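PDB 3OYO: hemopexin fold protein CP4 from Vigna unguiculata, which is of uncertain function but has the four-bladed haemopexin fold, occurs in seeds and binds a calcium ion. Local coordinates for residues G156-E168 with G199-P211. Numbering follows the deposited sequence.
Sequences GDGFPVLNGTEFE and GGKADTLVGNIRP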
loop_
_atom_site.group_PDB
_atom_site.type_symbol
_atom_site.label_atom_id
_atom_site.label_comp_id
_atom_site.label_asym_id
_atom_site.label_seq_id
_atom_site.Cartn_x
_atom_site.Cartn_y
_atom_site.Cartn_z
ATOM N N GLY A 156 -14.334 8.102 7.321
ATOM C CA GLY A 156 -15.509 8.874 6.941
ATOM C C GLY A 156 -15.484 10.316 7.340
ATOM O O GLY A 156 -15.993 11.154 6.623
ATOM N N ASP A 157 -14.881 10.604 8.486
ATOM C CA ASP A 157 -14.739 11.981 8.974
ATOM C C ASP A 157 -13.598 12.730 8.312
ATOM O O ASP A 157 -13.757 13.904 7.935
ATOM C CB ASP A 157 -14.530 12.000 10.481
ATOM C CG ASP A 157 -15.696 11.439 11.213
ATOM O OD1 ASP A 157 -16.838 11.695 10.799
ATOM O OD2 ASP A 157 -15.496 10.733 12.212
ATOM N N GLY A 158 -12.458 12.063 8.175
ATOM C CA GLY A 158 -11.308 12.687 7.532
ATOM C C GLY A 158 -11.481 12.868 6.044
ATOM O O GLY A 158 -10.904 13.797 5.467
ATOM N N PHE A 159 -12.262 11.983 5.417
ATOM C CA PHE A 159 -12.499 11.985 3.949
ATOM C C PHE A 159 -14.003 11.955 3.696
ATOM O O PHE A 159 -14.576 10.889 3.465
ATOM C CB PHE A 159 -11.920 10.733 3.309
ATOM C CG PHE A 159 -10.421 10.611 3.407
ATOM C CD1 PHE A 159 -9.609 11.116 2.404
ATOM C CD2 PHE A 159 -9.829 10.007 4.519
ATOM C CE1 PHE A 159 -8.220 10.981 2.465
ATOM C CE2 PHE A 159 -8.437 9.864 4.622
ATOM C CZ PHE A 159 -7.630 10.348 3.590
ATOM N N PRO A 160 -14.683 13.109 3.774
ATOM C CA PRO A 160 -16.152 13.027 3.586
ATOM C C PRO A 160 -16.648 12.404 2.272
ATOM O O PRO A 160 -17.699 11.760 2.265
ATOM C CB PRO A 160 -16.622 14.489 3.726
ATOM C CG PRO A 160 -15.412 15.285 3.535
ATOM C CD PRO A 160 -14.252 14.471 4.077
ATOM N N VAL A 161 -15.902 12.532 1.178
ATOM C CA VAL A 161 -16.317 11.853 -0.076
ATOM C C VAL A 161 -16.315 10.327 0.026
ATOM O O VAL A 161 -17.036 9.643 -0.712
ATOM C CB VAL A 161 -15.469 12.284 -1.295
ATOM C CG1 VAL A 161 -15.799 13.677 -1.662
ATOM C CG2 VAL A 161 -13.950 12.048 -1.056
ATOM N N LEU A 162 -15.507 9.777 0.935
ATOM C CA LEU A 162 -15.488 8.307 1.137
ATOM C C LEU A 162 -16.562 7.853 2.107
ATOM O O LEU A 162 -16.859 6.680 2.207
ATOM C CB LEU A 162 -14.108 7.816 1.609
ATOM C CG LEU A 162 -12.968 8.041 0.639
ATOM C CD1 LEU A 162 -11.683 7.437 1.210
ATOM C CD2 LEU A 162 -13.332 7.430 -0.689
ATOM N N ASN A 163 -17.144 8.807 2.819
ATOM C CA ASN A 163 -18.273 8.522 3.693
ATOM C C ASN A 163 -19.466 8.001 2.873
ATOM O O ASN A 163 -19.907 8.620 1.892
ATOM C CB ASN A 163 -18.656 9.779 4.457
ATOM C CG ASN A 163 -19.460 9.478 5.672
ATOM O OD1 ASN A 163 -19.049 8.719 6.540
ATOM N ND2 ASN A 163 -20.614 10.074 5.759
ATOM N N GLY A 164 -19.969 6.844 3.288
ATOM C CA GLY A 164 -21.110 6.249 2.637
ATOM C C GLY A 164 -20.695 5.269 1.578
ATOM O O GLY A 164 -21.525 4.554 1.071
ATOM N N THR A 165 -19.411 5.191 1.263
ATOM C CA THR A 165 -18.931 4.252 0.243
ATOM C C THR A 165 -18.395 2.983 0.922
ATOM O O THR A 165 -18.298 2.920 2.150
ATOM C CB THR A 165 -17.782 4.872 -0.567
ATOM O OG1 THR A 165 -16.603 4.900 0.256
ATOM C CG2 THR A 165 -18.143 6.311 -0.992
ATOM N N GLU A 166 -18.006 1.997 0.131
ATOM C CA GLU A 166 -17.470 0.752 0.686
ATOM C C GLU A 166 -16.059 0.899 1.347
ATOM O O GLU A 166 -15.623 0.044 2.082
ATOM C CB GLU A 166 -17.568 -0.371 -0.358
ATOM C CG GLU A 166 -16.269 -0.963 -0.790
ATOM C CD GLU A 166 -15.650 -0.257 -1.978
ATOM O OE1 GLU A 166 -15.763 0.974 -2.037
ATOM O OE2 GLU A 166 -15.029 -0.939 -2.840
ATOM N N PHE A 167 -15.403 2.030 1.121
ATOM C CA PHE A 167 -14.125 2.415 1.725
ATOM C C PHE A 167 -14.246 2.982 3.126
ATOM O O PHE A 167 -13.260 3.046 3.868
ATOM C CB PHE A 167 -13.428 3.451 0.826
ATOM C CG PHE A 167 -13.133 2.931 -0.543
ATOM C CD1 PHE A 167 -12.130 1.979 -0.748
ATOM C CD2 PHE A 167 -13.901 3.329 -1.634
ATOM C CE1 PHE A 167 -11.876 1.464 -2.039
ATOM C CE2 PHE A 167 -13.673 2.796 -2.932
ATOM C CZ PHE A 167 -12.644 1.866 -3.128
ATOM N N GLU A 168 -15.459 3.395 3.494
ATOM C CA GLU A 168 -15.707 4.018 4.785
ATOM C C GLU A 168 -15.276 3.169 5.960
ATOM O O GLU A 168 -14.797 3.702 6.992
ATOM C CB GLU A 168 -17.205 4.374 4.920
ATOM C CG GLU A 168 -17.532 5.145 6.185
ATOM C CD GLU A 168 -19.015 5.428 6.364
ATOM O OE1 GLU A 168 -19.367 5.924 7.451
ATOM O OE2 GLU A 168 -19.821 5.142 5.459
ATOM N N GLY A 199 -3.056 17.886 4.462
ATOM C CA GLY A 199 -3.674 18.829 5.385
ATOM C C GLY A 199 -5.190 18.935 5.219
ATOM O O GLY A 199 -5.927 19.015 6.211
ATOM N N GLY A 200 -5.651 18.937 3.964
ATOM C CA GLY A 200 -7.080 19.090 3.650
ATOM C C GLY A 200 -7.681 17.803 3.106
ATOM O O GLY A 200 -8.172 17.751 1.981
ATOM N N LYS A 201 -7.610 16.758 3.923
ATOM C CA LYS A 201 -8.269 15.489 3.662
ATOM C C LYS A 201 -9.729 15.674 3.200
ATOM O O LYS A 201 -10.227 14.914 2.365
ATOM C CB LYS A 201 -8.238 14.616 4.944
ATOM C CG LYS A 201 -6.850 14.130 5.410
ATOM C CD LYS A 201 -5.842 15.263 5.790
ATOM C CE LYS A 201 -4.414 14.677 5.897
ATOM N NZ LYS A 201 -3.238 15.536 5.672
ATOM N N ALA A 202 -10.415 16.654 3.797
ATOM C CA ALA A 202 -11.794 17.007 3.454
ATOM C C ALA A 202 -11.941 17.429 1.981
ATOM O O ALA A 202 -12.997 17.226 1.381
ATOM C CB ALA A 202 -12.312 18.101 4.402
ATOM N N ASP A 203 -10.870 17.975 1.398
ATOM C CA ASP A 203 -10.834 18.369 -0.018
ATOM C C ASP A 203 -10.422 17.258 -1.029
ATOM O O ASP A 203 -10.008 17.544 -2.151
ATOM C CB ASP A 203 -9.931 19.586 -0.164
ATOM C CG ASP A 203 -10.652 20.859 0.176
ATOM O OD1 ASP A 203 -11.593 21.199 -0.573
ATOM O OD2 ASP A 203 -10.325 21.483 1.197
ATOM N N THR A 204 -10.552 16.002 -0.607
ATOM C CA THR A 204 -10.269 14.845 -1.457
ATOM C C THR A 204 -11.321 14.757 -2.549
ATOM O O THR A 204 -12.535 14.943 -2.299
ATOM C CB THR A 204 -10.231 13.552 -0.606
ATOM O OG1 THR A 204 -9.213 13.699 0.373
ATOM C CG2 THR A 204 -9.955 12.273 -1.439
ATOM N N LEU A 205 -10.830 14.508 -3.769
ATOM C CA LEU A 205 -11.699 14.207 -4.909
ATOM C C LEU A 205 -11.721 12.713 -5.118
ATOM O O LEU A 205 -10.732 12.058 -4.940
ATOM C CB LEU A 205 -11.247 14.906 -6.189
ATOM C CG LEU A 205 -10.956 16.409 -6.136
ATOM C CD1 LEU A 205 -10.503 16.820 -7.484
ATOM C CD2 LEU A 205 -12.189 17.233 -5.727
ATOM N N VAL A 206 -12.878 12.182 -5.478
ATOM C CA VAL A 206 -13.026 10.751 -5.675
ATOM C C VAL A 206 -13.719 10.483 -7.014
ATOM O O VAL A 206 -14.569 11.274 -7.457
ATOM C CB VAL A 206 -13.776 10.083 -4.485
ATOM C CG1 VAL A 206 -15.201 10.497 -4.434
ATOM C CG2 VAL A 206 -13.669 8.593 -4.551
ATOM N N GLY A 207 -13.311 9.384 -7.654
ATOM C CA GLY A 207 -13.842 8.963 -8.965
ATOM C C GLY A 207 -14.965 8.005 -8.693
ATOM O O GLY A 207 -15.211 7.697 -7.535
ATOM N N ASN A 208 -15.636 7.499 -9.728
ATOM C CA ASN A 208 -16.623 6.422 -9.499
ATOM C C ASN A 208 -15.897 5.078 -9.285
ATOM O O ASN A 208 -14.786 4.851 -9.805
ATOM C CB ASN A 208 -17.694 6.351 -10.606
ATOM C CG ASN A 208 -17.115 6.575 -11.985
ATOM O OD1 ASN A 208 -16.226 5.848 -12.410
ATOM N ND2 ASN A 208 -17.604 7.601 -12.688
ATOM N N ILE A 209 -16.517 4.227 -8.483
ATOM C CA ILE A 209 -15.937 2.945 -8.076
ATOM C C ILE A 209 -16.175 1.912 -9.157
ATOM O O ILE A 209 -17.241 1.914 -9.756
ATOM C CB ILE A 209 -16.536 2.507 -6.750
ATOM C CG1 ILE A 209 -16.333 3.631 -5.708
ATOM C CG2 ILE A 209 -15.990 1.116 -6.310
ATOM C CD1 ILE A 209 -17.063 3.380 -4.402
ATOM N N ARG A 210 -15.156 1.078 -9.418
ATOM C CA ARG A 210 -15.154 0.118 -10.533
ATOM C C ARG A 210 -14.554 -1.220 -10.104
ATOM O O ARG A 210 -13.798 -1.279 -9.134
ATOM C CB ARG A 210 -14.287 0.628 -11.686
ATOM C CG ARG A 210 -14.904 1.735 -12.450
ATOM C CD ARG A 210 -13.878 2.389 -13.336
ATOM N NE ARG A 210 -14.485 3.558 -13.968
ATOM C CZ ARG A 210 -13.838 4.469 -14.690
ATOM N NH1 ARG A 210 -12.523 4.370 -14.870
ATOM N NH2 ARG A 210 -14.514 5.494 -15.218
ATOM N N PRO A 211 -14.919 -2.300 -10.805
ATOM C CA PRO A 211 -14.316 -3.581 -10.498
ATOM C C PRO A 211 -12.861 -3.546 -10.932
ATOM O O PRO A 211 -12.531 -3.015 -11.985
ATOM C CB PRO A 211 -15.136 -4.564 -11.336
ATOM C CG PRO A 211 -16.479 -3.863 -11.559
ATOM C CD PRO A 211 -16.017 -2.442 -11.791
HETATM O O HOH W 1 -13.325 14.239 1.056
#
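From F159 to T165 the backbone of 156-168 runs alongside 199-211 in the same order, the CA-CA separation widening from 5.1 Å at F159 and A202 to 8.9 Å at T165 and I209. Direct hydrogen bonds between the segments are absent and apolar groups make much of the contact; a water joins the two backbones, accepting from V161 N and donating to A202 O. T204 OG1 approaches the edge of the F159 ring near its plane, with CD1 3.3 Å away, while K201 CB lies over one face. The T204 hydroxyl also donates to K201 O at 2.5 Å, a carbonyl that takes T204 N from the same face; chi1 of -60° sets OG1 beside its own backbone N, within range of that acceptor. A valine in place of T204 would probably deprive K201 O of the hydroxyl donor and hold the turn less firmly beside the F159 ring. The contact joins two successive blades of the haemopexin propeller: the chain leaving helix 155-158, which follows the sheet ending in strand 147-154, packs on edge strand 205-211 of the next sheet and on the turn 200-204 before it. There V161 and V206 lie flank to flank, pointing opposite ways, with V161 CB 3.6 Å from V206 CG1, and L162 CD2 meets V206 CG2. Farther along, I209 CD1 comes 3.7 Å from F167 CE2, with I209 CG1 in plane at the ring edge, while E166 CD sits 3.7 Å above one face of that ring. E166 OE1, 3.6 Å from I209 CD1, is buried here without a polar partner.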